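Alpha-L-arabinosidase (Xanthomonas axonopodis pv. citri, PDB 6D25) probably hydrolyses alpha-L-arabinofuranosyl side groups from arabinoxylans as a trimeric GH51 arabinofuranosidase able to cope with internally di-substituted xylose units. Local coordinates at residues T75-V83 and H137-L146; Y401-L412 and S432-I443. One frame throughout, in Å; residues are numbered along the deposited sequence.

Contact 1: residues T75-V83 and H137-L146; sequences THGYRNDVV and HEFMDFTELL
The rings of Tyr78 and Phe142 lie at the centre of this contact, where an outer helix of the parallel (beta/alpha)8 barrel, residues 137-146, receives the turn and helix start of 75-83. Their planes are inclined at 48°, an oblique meeting that is neither a stack nor a T-shaped pair. Phe142 reaches one face of the tyrosine through its near portion: CD1 comes to 3.6 Å from Tyr78 CD1, and the Phe142 CB methylene makes a CH-pi contact over the same ring, 4.1 Å from its centroid. With Phe142 CG anti to the backbone N (chi1 179°), the far side of the phenyl ring is carried on toward helix 80-88, and Val83 CG2 meets its edge, 4.0 Å from Phe142 CE1. Leu145 fills the angle between these groups with a single methyl, CD2, which lies 3.7 Å from Tyr78 CD2 and also touches both methyls of Val83. Leu146 extends the apolar strip, its CD2 resting 4.1 Å from Val83 CG1, while Ile94 of strand 93-96 packs against Phe142 and Leu146 from the barrel wall.

Polarity appears at the far end of the tyrosine. Tyr78 OH donates to Glu138 O at 2.6 Å, lying in the carbonyl plane on a lone pair, with a C=O...O angle of 121°. That carbonyl also takes the helical bond from Phe142 N, so it accepts twice. The CB of Asp141 packs 3.5 Å from the same Tyr78 OH, but its carboxylate is hydrogen-bonded through OD1 to Trp192 NE1.

A single side chain thus does two jobs: the tyrosine offers its flat surface to the helix's apolar side chains and spends its hydroxyl on the helix backbone, a directed bond that would be expected to limit sliding of the ring over Phe142.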
loop_
_atom_site.group_PDB
_atom_site.type_symbol
_atom_site.label_atom_id
_atom_site.label_comp_id
_atom_site.label_asym_id
_atom_site.label_seq_id
_atom_site.Cartn_x
_atom_site.Cartn_y
_atom_site.Cartn_z
ATOM N N THR A 75 -34.491 -14.197 18.258
ATOM C CA THR A 75 -33.842 -13.898 19.511
ATOM C C THR A 75 -32.835 -12.781 19.251
ATOM O O THR A 75 -31.826 -13.020 18.586
ATOM C CB THR A 75 -33.148 -15.141 20.095
ATOM O OG1 THR A 75 -34.160 -16.127 20.321
ATOM C CG2 THR A 75 -32.384 -14.894 21.378
ATOM N N HIS A 76 -33.148 -11.571 19.735
ATOM C CA HIS A 76 -32.284 -10.376 19.520
ATOM C C HIS A 76 -32.008 -10.173 18.021
ATOM O O HIS A 76 -30.950 -9.670 17.671
ATOM C CB HIS A 76 -30.978 -10.490 20.314
ATOM C CG HIS A 76 -31.192 -10.593 21.782
ATOM N ND1 HIS A 76 -31.918 -9.645 22.507
ATOM C CD2 HIS A 76 -30.787 -11.531 22.660
ATOM C CE1 HIS A 76 -31.937 -9.999 23.783
ATOM N NE2 HIS A 76 -31.245 -11.155 23.906
ATOM N N GLY A 77 -32.952 -10.541 17.160
ATOM C CA GLY A 77 -32.844 -10.294 15.719
ATOM C C GLY A 77 -32.343 -11.495 14.925
ATOM O O GLY A 77 -32.393 -11.457 13.692
ATOM N N TYR A 78 -31.884 -12.553 15.596
ATOM C CA TYR A 78 -31.468 -13.784 14.919
ATOM C C TYR A 78 -32.659 -14.741 14.834
ATOM O O TYR A 78 -33.253 -15.059 15.839
ATOM C CB TYR A 78 -30.342 -14.490 15.666
ATOM C CG TYR A 78 -29.235 -13.606 16.156
ATOM C CD1 TYR A 78 -28.430 -12.939 15.264
ATOM C CD2 TYR A 78 -28.981 -13.456 17.508
ATOM C CE1 TYR A 78 -27.431 -12.092 15.711
ATOM C CE2 TYR A 78 -27.963 -12.637 17.976
ATOM C CZ TYR A 78 -27.207 -11.928 17.062
ATOM O OH TYR A 78 -26.217 -11.108 17.486
ATOM N N ARG A 79 -32.983 -15.209 13.637
ATOM C CA ARG A 79 -34.154 -16.078 13.497
ATOM C C ARG A 79 -33.898 -17.396 14.258
ATOM O O ARG A 79 -32.830 -18.032 14.165
ATOM C CB ARG A 79 -34.526 -16.275 12.026
ATOM C CG ARG A 79 -33.467 -16.921 11.156
ATOM C CD ARG A 79 -33.933 -16.879 9.691
ATOM N NE ARG A 79 -35.102 -17.711 9.495
ATOM C CZ ARG A 79 -35.946 -17.593 8.487
ATOM N NH1 ARG A 79 -36.860 -18.518 8.316
ATOM N NH2 ARG A 79 -35.882 -16.528 7.663
ATOM N N ASN A 80 -34.915 -17.787 15.022
ATOM C CA ASN A 80 -34.799 -18.894 15.995
ATOM C C ASN A 80 -34.550 -20.254 15.304
ATOM O O ASN A 80 -33.832 -21.113 15.824
ATOM C CB ASN A 80 -36.075 -18.986 16.823
ATOM C CG ASN A 80 -36.198 -17.879 17.852
ATOM O OD1 ASN A 80 -35.222 -17.188 18.146
ATOM N ND2 ASN A 80 -37.387 -17.715 18.402
ATOM N N ASP A 81 -35.225 -20.476 14.184
ATOM C CA ASP A 81 -35.187 -21.769 13.487
ATOM C C ASP A 81 -33.745 -22.067 13.046
ATOM O O ASP A 81 -33.255 -23.204 13.226
ATOM C CB ASP A 81 -36.207 -21.841 12.345
ATOM C CG ASP A 81 -36.203 -20.692 11.322
ATOM O OD1 ASP A 81 -35.338 -19.805 11.402
ATOM O OD2 ASP A 81 -37.155 -20.650 10.477
ATOM N N VAL A 82 -33.056 -21.063 12.512
ATOM C CA VAL A 82 -31.694 -21.238 12.022
ATOM C C VAL A 82 -30.743 -21.457 13.200
ATOM O O VAL A 82 -29.836 -22.280 13.131
ATOM C CB VAL A 82 -31.274 -20.043 11.145
ATOM C CG1 VAL A 82 -29.775 -20.026 10.890
ATOM C CG2 VAL A 82 -32.029 -20.039 9.834
ATOM N N VAL A 83 -30.923 -20.691 14.273
ATOM C CA VAL A 83 -30.104 -20.847 15.458
ATOM C C VAL A 83 -30.180 -22.300 15.952
ATOM O O VAL A 83 -29.140 -22.925 16.215
ATOM C CB VAL A 83 -30.499 -19.846 16.570
ATOM C CG1 VAL A 83 -29.866 -20.192 17.906
ATOM C CG2 VAL A 83 -30.136 -18.434 16.159
ATOM N N HIS A 137 -20.955 -6.399 16.287
ATOM C CA HIS A 137 -21.603 -6.864 17.490
ATOM C C HIS A 137 -22.606 -7.973 17.156
ATOM O O HIS A 137 -22.735 -8.949 17.925
ATOM C CB HIS A 137 -22.314 -5.725 18.228
ATOM C CG HIS A 137 -21.373 -4.815 18.926
ATOM N ND1 HIS A 137 -21.376 -4.654 20.280
ATOM C CD2 HIS A 137 -20.408 -4.004 18.440
ATOM C CE1 HIS A 137 -20.465 -3.774 20.609
ATOM N NE2 HIS A 137 -19.825 -3.366 19.518
ATOM N N GLU A 138 -23.329 -7.807 16.042
ATOM C CA GLU A 138 -24.374 -8.754 15.749
ATOM C C GLU A 138 -23.737 -10.097 15.393
ATOM O O GLU A 138 -24.227 -11.148 15.845
ATOM C CB GLU A 138 -25.285 -8.213 14.631
ATOM C CG GLU A 138 -26.065 -6.977 15.050
ATOM C CD GLU A 138 -25.306 -5.654 15.093
ATOM O OE1 GLU A 138 -24.218 -5.541 14.463
ATOM O OE2 GLU A 138 -25.815 -4.743 15.744
ATOM N N PHE A 139 -22.648 -10.079 14.591
ATOM C CA PHE A 139 -21.987 -11.338 14.269
ATOM C C PHE A 139 -21.355 -11.960 15.530
ATOM O O PHE A 139 -21.528 -13.190 15.800
ATOM C CB PHE A 139 -20.931 -11.177 13.180
ATOM C CG PHE A 139 -20.147 -12.429 12.956
ATOM C CD1 PHE A 139 -20.736 -13.538 12.359
ATOM C CD2 PHE A 139 -18.852 -12.553 13.420
ATOM C CE1 PHE A 139 -20.030 -14.715 12.187
ATOM C CE2 PHE A 139 -18.145 -13.738 13.235
ATOM C CZ PHE A 139 -18.749 -14.809 12.621
ATOM N N MET A 140 -20.615 -11.172 16.297
ATOM C CA MET A 140 -19.881 -11.778 17.402
ATOM C C MET A 140 -20.845 -12.321 18.463
ATOM O O MET A 140 -20.603 -13.417 19.029
ATOM C CB MET A 140 -18.882 -10.791 18.019
ATOM C CG MET A 140 -17.754 -10.433 17.087
ATOM S SD MET A 140 -16.798 -11.869 16.487
ATOM C CE MET A 140 -15.957 -12.275 18.008
ATOM N N ASP A 141 -21.923 -11.611 18.744
ATOM C CA ASP A 141 -22.902 -12.095 19.715
ATOM C C ASP A 141 -23.639 -13.316 19.141
ATOM O O ASP A 141 -24.047 -14.196 19.900
ATOM C CB ASP A 141 -23.868 -10.986 20.138
ATOM C CG ASP A 141 -23.236 -9.906 21.004
ATOM O OD1 ASP A 141 -22.157 -10.162 21.607
ATOM O OD2 ASP A 141 -23.821 -8.806 21.040
ATOM N N PHE A 142 -23.791 -13.399 17.848
ATOM C CA PHE A 142 -24.359 -14.614 17.202
ATOM C C PHE A 142 -23.429 -15.815 17.442
ATOM O O PHE A 142 -23.936 -16.909 17.795
ATOM C CB PHE A 142 -24.560 -14.375 15.706
ATOM C CG PHE A 142 -25.108 -15.536 14.917
ATOM C CD1 PHE A 142 -26.420 -15.922 15.083
ATOM C CD2 PHE A 142 -24.326 -16.203 13.985
ATOM C CE1 PHE A 142 -26.961 -16.943 14.324
ATOM C CE2 PHE A 142 -24.886 -17.212 13.197
ATOM C CZ PHE A 142 -26.184 -17.596 13.394
ATOM N N THR A 143 -22.121 -15.628 17.300
ATOM C CA THR A 143 -21.202 -16.746 17.566
ATOM C C THR A 143 -21.352 -17.215 19.015
ATOM O O THR A 143 -21.353 -18.433 19.252
ATOM C CB THR A 143 -19.731 -16.448 17.231
ATOM O OG1 THR A 143 -19.211 -15.431 18.098
ATOM C CG2 THR A 143 -19.569 -16.055 15.770
ATOM N N GLU A 144 -21.516 -16.293 19.967
ATOM C CA GLU A 144 -21.665 -16.698 21.362
ATOM C C GLU A 144 -22.995 -17.426 21.568
ATOM O O GLU A 144 -23.025 -18.398 22.312
ATOM C CB GLU A 144 -21.527 -15.516 22.318
ATOM C CG GLU A 144 -20.094 -15.035 22.389
ATOM C CD GLU A 144 -19.716 -14.211 23.586
ATOM O OE1 GLU A 144 -20.657 -13.794 24.352
ATOM O OE2 GLU A 144 -18.501 -13.937 23.739
ATOM N N LEU A 145 -24.065 -16.983 20.896
ATOM C CA LEU A 145 -25.351 -17.651 21.036
ATOM C C LEU A 145 -25.244 -19.100 20.538
ATOM O O LEU A 145 -25.851 -19.976 21.106
ATOM C CB LEU A 145 -26.414 -16.880 20.241
ATOM C CG LEU A 145 -27.860 -17.375 20.382
ATOM C CD1 LEU A 145 -28.371 -17.252 21.812
ATOM C CD2 LEU A 145 -28.784 -16.589 19.476
ATOM N N LEU A 146 -24.497 -19.338 19.454
ATOM C CA LEU A 146 -24.321 -20.689 18.922
ATOM C C LEU A 146 -23.309 -21.489 19.737
ATOM O O LEU A 146 -23.234 -22.684 19.524
ATOM C CB LEU A 146 -23.800 -20.663 17.485
ATOM C CG LEU A 146 -24.748 -20.109 16.405
ATOM C CD1 LEU A 146 -24.179 -20.324 15.020
ATOM C CD2 LEU A 146 -26.116 -20.684 16.455
#

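Contact 2: residues Y401-L412 and S432-I443; sequences YKPYQDATHLPL and SAVKAKDGHVYI
Strands 407-410 and 432-435 run antiparallel, their short axes 4.5 Å apart at closest approach and 135° apart in direction, as neighbouring arms of a beta hairpin in the C-terminal beta domain. Thr408 and Lys435 form a hydrogen-bonded pair, joined by Thr408 N to Lys435 O and Lys435 N to Thr408 O.

Ahead of the strand, the 3-10 turn at 402-404 lays two side chains against the hairpin. Pro403 sits squarely on the Tyr442 ring, with CB 3.6 Å from its centroid and only 5° off the normal, a CH-pi contact; the ring's hydroxyl is bonded in turn to Asp438 OD2. Tyr404 is sandwiched: Val434 CG1 stands over the centre of one face, 3.7 Å from the centroid, and Tyr401 CD2 covers the opposite one. With CG1 anti to the carbonyl carbon (chi1 -61°) and CG2 between the backbone N and the carbonyl carbon, both methyls of Val434 reach this ring. On the other side of the hairpin, Leu410 CD1 packs beside Lys435 N, 3.6 Å away, and comes 3.9 Å from Val441 CG1, in an apolar group that Leu35 of strand 29-36 also touches.

Water bridges the two segments near the turn. One molecule donates to both Pro403 O and Gln405 O and accepts from Lys437 N; another links Asp406 OD2, which is also salt-bridged to Arg46, with Lys437 NZ. At the buried end, Tyr404 OH donates to Ser432 OG at 2.6 Å, the serine oxygen lying in the plane of the tyrosine ring and itself bonded to Asp357 OD1.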
loop_
_atom_site.group_PDB
_atom_site.type_symbol
_atom_site.label_atom_id
_atom_site.label_comp_id
_atom_site.label_asym_id
_atom_site.label_seq_id
_atom_site.Cartn_x
_atom_site.Cartn_y
_atom_site.Cartn_z
ATOM N N TYR A 401 -21.657 -36.700 10.195
ATOM C CA TYR A 401 -20.238 -36.720 10.478
ATOM C C TYR A 401 -19.901 -36.001 11.789
ATOM O O TYR A 401 -18.725 -35.809 12.090
ATOM C CB TYR A 401 -19.431 -36.119 9.322
ATOM C CG TYR A 401 -19.150 -37.048 8.179
ATOM C CD1 TYR A 401 -20.118 -37.381 7.241
ATOM C CD2 TYR A 401 -17.882 -37.549 7.969
ATOM C CE1 TYR A 401 -19.857 -38.216 6.166
ATOM C CE2 TYR A 401 -17.593 -38.384 6.902
ATOM C CZ TYR A 401 -18.574 -38.699 5.979
ATOM O OH TYR A 401 -18.241 -39.488 4.894
ATOM N N LYS A 402 -20.874 -35.603 12.582
ATOM C CA LYS A 402 -20.581 -34.975 13.887
ATOM C C LYS A 402 -19.587 -35.777 14.751
ATOM O O LYS A 402 -18.769 -35.176 15.418
ATOM C CB LYS A 402 -21.836 -34.820 14.735
ATOM C CG LYS A 402 -22.334 -33.416 14.837
ATOM C CD LYS A 402 -23.646 -33.321 15.608
ATOM C CE LYS A 402 -23.410 -33.228 17.087
ATOM N NZ LYS A 402 -24.625 -32.705 17.738
ATOM N N PRO A 403 -19.679 -37.122 14.777
ATOM C CA PRO A 403 -18.711 -37.870 15.569
ATOM C C PRO A 403 -17.243 -37.699 15.123
ATOM O O PRO A 403 -16.347 -37.998 15.901
ATOM C CB PRO A 403 -19.141 -39.331 15.389
ATOM C CG PRO A 403 -20.630 -39.251 15.039
ATOM C CD PRO A 403 -20.716 -37.991 14.221
ATOM N N TYR A 404 -16.996 -37.209 13.905
ATOM C CA TYR A 404 -15.653 -36.913 13.435
ATOM C C TYR A 404 -15.048 -35.685 14.139
ATOM O O TYR A 404 -13.834 -35.502 14.077
ATOM C CB TYR A 404 -15.641 -36.689 11.923
ATOM C CG TYR A 404 -15.650 -37.940 11.074
ATOM C CD1 TYR A 404 -16.508 -38.985 11.327
ATOM C CD2 TYR A 404 -14.778 -38.066 10.007
ATOM C CE1 TYR A 404 -16.492 -40.147 10.561
ATOM C CE2 TYR A 404 -14.752 -39.208 9.215
ATOM C CZ TYR A 404 -15.608 -40.259 9.499
ATOM O OH TYR A 404 -15.594 -41.383 8.718
ATOM N N GLN A 405 -15.850 -34.848 14.811
ATOM C CA GLN A 405 -15.339 -33.614 15.398
ATOM C C GLN A 405 -14.355 -33.939 16.530
ATOM O O GLN A 405 -14.743 -34.515 17.540
ATOM C CB GLN A 405 -16.491 -32.755 15.948
ATOM C CG GLN A 405 -17.349 -32.202 14.818
ATOM C CD GLN A 405 -18.282 -31.115 15.275
ATOM O OE1 GLN A 405 -18.064 -30.505 16.325
ATOM N NE2 GLN A 405 -19.294 -30.808 14.457
ATOM N N ASP A 406 -13.069 -33.613 16.309
ATOM C CA ASP A 406 -12.000 -33.866 17.272
ATOM C C ASP A 406 -11.821 -35.368 17.528
ATOM O O ASP A 406 -11.358 -35.768 18.593
ATOM C CB ASP A 406 -12.189 -33.037 18.551
ATOM C CG ASP A 406 -11.924 -31.540 18.335
ATOM O OD1 ASP A 406 -11.205 -31.175 17.342
ATOM O OD2 ASP A 406 -12.439 -30.743 19.164
ATOM N N ALA A 407 -12.172 -36.174 16.558
ATOM C CA ALA A 407 -11.988 -37.626 16.648
ATOM C C ALA A 407 -10.540 -37.954 16.283
ATOM O O ALA A 407 -9.734 -37.051 15.962
ATOM C CB ALA A 407 -12.945 -38.340 15.715
ATOM N N THR A 408 -10.226 -39.243 16.350
ATOM C CA THR A 408 -8.934 -39.776 15.968
ATOM C C THR A 408 -9.102 -40.518 14.628
ATOM O O THR A 408 -9.930 -41.429 14.514
ATOM C CB THR A 408 -8.412 -40.724 17.057
ATOM O OG1 THR A 408 -8.268 -40.001 18.273
ATOM C CG2 THR A 408 -7.095 -41.378 16.716
ATOM N N HIS A 409 -8.294 -40.144 13.655
ATOM C CA HIS A 409 -8.283 -40.822 12.351
ATOM C C HIS A 409 -7.908 -42.307 12.513
ATOM O O HIS A 409 -6.932 -42.643 13.212
ATOM C CB HIS A 409 -7.294 -40.124 11.410
ATOM C CG HIS A 409 -6.957 -40.913 10.188
ATOM N ND1 HIS A 409 -7.838 -41.042 9.142
ATOM C CD2 HIS A 409 -5.840 -41.622 9.867
ATOM C CE1 HIS A 409 -7.262 -41.788 8.219
ATOM N NE2 HIS A 409 -6.038 -42.170 8.627
ATOM N N LEU A 410 -8.636 -43.190 11.833
ATOM C CA LEU A 410 -8.259 -44.580 11.714
ATOM C C LEU A 410 -8.058 -44.931 10.230
ATOM O O LEU A 410 -8.884 -44.564 9.379
ATOM C CB LEU A 410 -9.340 -45.490 12.298
ATOM C CG LEU A 410 -9.705 -45.225 13.758
ATOM C CD1 LEU A 410 -10.855 -46.118 14.165
ATOM C CD2 LEU A 410 -8.534 -45.406 14.709
ATOM N N PRO A 411 -6.975 -45.653 9.915
ATOM C CA PRO A 411 -6.728 -46.044 8.514
ATOM C C PRO A 411 -7.829 -46.970 8.023
ATOM O O PRO A 411 -8.110 -47.977 8.686
ATOM C CB PRO A 411 -5.370 -46.760 8.507
ATOM C CG PRO A 411 -4.682 -46.161 9.761
ATOM C CD PRO A 411 -5.796 -45.930 10.746
ATOM N N LEU A 412 -8.431 -46.626 6.910
ATOM C CA LEU A 412 -9.411 -47.481 6.217
ATOM C C LEU A 412 -8.936 -47.619 4.770
ATOM O O LEU A 412 -8.920 -46.638 4.058
ATOM C CB LEU A 412 -10.816 -46.878 6.294
ATOM C CG LEU A 412 -11.887 -47.658 5.504
ATOM C CD1 LEU A 412 -12.194 -49.020 6.126
ATOM C CD2 LEU A 412 -13.192 -46.884 5.458
ATOM N N SER A 432 -14.184 -43.494 5.078
ATOM C CA SER A 432 -13.213 -43.094 6.061
ATOM C C SER A 432 -13.692 -43.636 7.411
ATOM O O SER A 432 -14.815 -44.133 7.521
ATOM C CB SER A 432 -13.056 -41.573 6.095
ATOM O OG SER A 432 -14.277 -40.959 6.493
ATOM N N ALA A 433 -12.842 -43.555 8.438
ATOM C CA ALA A 433 -13.220 -44.044 9.754
ATOM C C ALA A 433 -12.517 -43.209 10.835
ATOM O O ALA A 433 -11.424 -42.660 10.587
ATOM C CB ALA A 433 -12.894 -45.505 9.864
ATOM N N VAL A 434 -13.127 -43.169 12.016
ATOM C CA VAL A 434 -12.530 -42.524 13.177
ATOM C C VAL A 434 -12.862 -43.324 14.445
ATOM O O VAL A 434 -13.796 -44.142 14.487
ATOM C CB VAL A 434 -13.031 -41.085 13.349
ATOM C CG1 VAL A 434 -12.666 -40.218 12.142
ATOM C CG2 VAL A 434 -14.540 -41.047 13.644
ATOM N N LYS A 435 -12.080 -43.051 15.480
ATOM C CA LYS A 435 -12.489 -43.310 16.851
ATOM C C LYS A 435 -12.904 -41.977 17.487
ATOM O O LYS A 435 -12.110 -41.058 17.589
ATOM C CB LYS A 435 -11.377 -43.947 17.672
ATOM C CG LYS A 435 -11.819 -44.294 19.097
ATOM C CD LYS A 435 -10.916 -45.246 19.813
ATOM C CE LYS A 435 -11.457 -45.515 21.187
ATOM N NZ LYS A 435 -10.619 -46.480 21.916
ATOM N N ALA A 436 -14.179 -41.878 17.837
ATOM C CA ALA A 436 -14.733 -40.626 18.300
ATOM C C ALA A 436 -14.373 -40.398 19.777
ATOM O O ALA A 436 -14.023 -41.314 20.498
ATOM C CB ALA A 436 -16.225 -40.635 18.073
ATOM N N LYS A 437 -14.593 -39.181 20.247
ATOM C CA LYS A 437 -14.383 -38.863 21.659
ATOM C C LYS A 437 -15.368 -39.634 22.542
ATOM O O LYS A 437 -15.037 -39.875 23.683
ATOM C CB LYS A 437 -14.572 -37.376 21.933
ATOM C CG LYS A 437 -13.469 -36.515 21.357
ATOM C CD LYS A 437 -13.771 -35.070 21.542
ATOM C CE LYS A 437 -13.429 -34.632 22.941
ATOM N NZ LYS A 437 -14.060 -33.316 23.234
ATOM N N ASP A 438 -16.537 -40.068 22.031
ATOM C CA ASP A 438 -17.456 -40.905 22.822
ATOM C C ASP A 438 -16.918 -42.332 22.983
ATOM O O ASP A 438 -17.567 -43.140 23.625
ATOM C CB ASP A 438 -18.859 -40.930 22.205
ATOM C CG ASP A 438 -18.976 -41.641 20.843
ATOM O OD1 ASP A 438 -18.047 -42.366 20.468
ATOM O OD2 ASP A 438 -20.002 -41.460 20.151
ATOM N N GLY A 439 -15.773 -42.679 22.370
ATOM C CA GLY A 439 -15.134 -43.970 22.586
ATOM C C GLY A 439 -15.518 -45.007 21.534
ATOM O O GLY A 439 -14.957 -46.108 21.529
ATOM N N HIS A 440 -16.461 -44.709 20.658
ATOM C CA HIS A 440 -16.923 -45.649 19.626
ATOM C C HIS A 440 -16.178 -45.404 18.307
ATOM O O HIS A 440 -15.770 -44.259 17.980
ATOM C CB HIS A 440 -18.444 -45.511 19.415
ATOM C CG HIS A 440 -19.242 -45.956 20.592
ATOM N ND1 HIS A 440 -19.642 -47.280 20.762
ATOM C CD2 HIS A 440 -19.668 -45.287 21.685
ATOM C CE1 HIS A 440 -20.285 -47.404 21.915
ATOM N NE2 HIS A 440 -20.330 -46.184 22.497
ATOM N N VAL A 441 -16.051 -46.479 17.550
ATOM C CA VAL A 441 -15.521 -46.402 16.200
ATOM C C VAL A 441 -16.683 -46.141 15.227
ATOM O O VAL A 441 -17.734 -46.783 15.335
ATOM C CB VAL A 441 -14.745 -47.668 15.813
ATOM C CG1 VAL A 441 -14.418 -47.725 14.332
ATOM C CG2 VAL A 441 -13.506 -47.806 16.674
ATOM N N TYR A 442 -16.472 -45.207 14.300
ATOM C CA TYR A 442 -17.430 -44.879 13.263
ATOM C C TYR A 442 -16.793 -45.080 11.885
ATOM O O TYR A 442 -15.600 -44.788 11.697
ATOM C CB TYR A 442 -17.906 -43.435 13.376
ATOM C CG TYR A 442 -18.756 -43.137 14.587
ATOM C CD1 TYR A 442 -18.171 -42.979 15.843
ATOM C CD2 TYR A 442 -20.122 -43.043 14.497
ATOM C CE1 TYR A 442 -18.944 -42.697 16.964
ATOM C CE2 TYR A 442 -20.910 -42.783 15.600
ATOM C CZ TYR A 442 -20.324 -42.615 16.839
ATOM O OH TYR A 442 -21.103 -42.359 17.934
ATOM N N ILE A 443 -17.599 -45.611 10.948
ATOM C CA ILE A 443 -17.157 -45.858 9.577
ATOM C C ILE A 443 -18.166 -45.211 8.638
ATOM O O ILE A 443 -19.359 -45.536 8.738
ATOM C CB ILE A 443 -17.070 -47.348 9.218
ATOM C CG1 ILE A 443 -16.275 -48.164 10.232
ATOM C CG2 ILE A 443 -16.575 -47.489 7.767
ATOM C CD1 ILE A 443 -16.464 -49.663 10.049
HETATM O O HOH W 1 -15.379 -37.090 18.255
HETATM O O HOH W 2 -14.233 -31.258 20.822
HETATM O O HOH W 3 -10.716 -40.133 19.802
HETATM O O HOH W 4 -10.509 -40.497 9.145
HETATM O O HOH W 5 -10.073 -43.217 7.422
#

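Overall arrangement
Followed from the N terminus, the chain first adds strand 29-36 to the beta domain, then enters the barrel. Contact 1 closes a loop of 53 intervening residues, bringing the start of helix 80-88 against helix 136-146 on the outside of the parallel sheet. The remaining barrel strands follow before helix 393-400 leads into contact 2, which closes the much shorter 19-residue excursion of the hairpin 407-421/424-435 and draws in strand 441-447. The two contacts are in series, neither nested nor crossed; the centres of contact 1 and contact 2 lie about 30 Å apart, and the nearest atoms of contact 1 and contact 2 about 10 Å apart. One joins barrel elements, the other the beta domain that returns to strand 29-36.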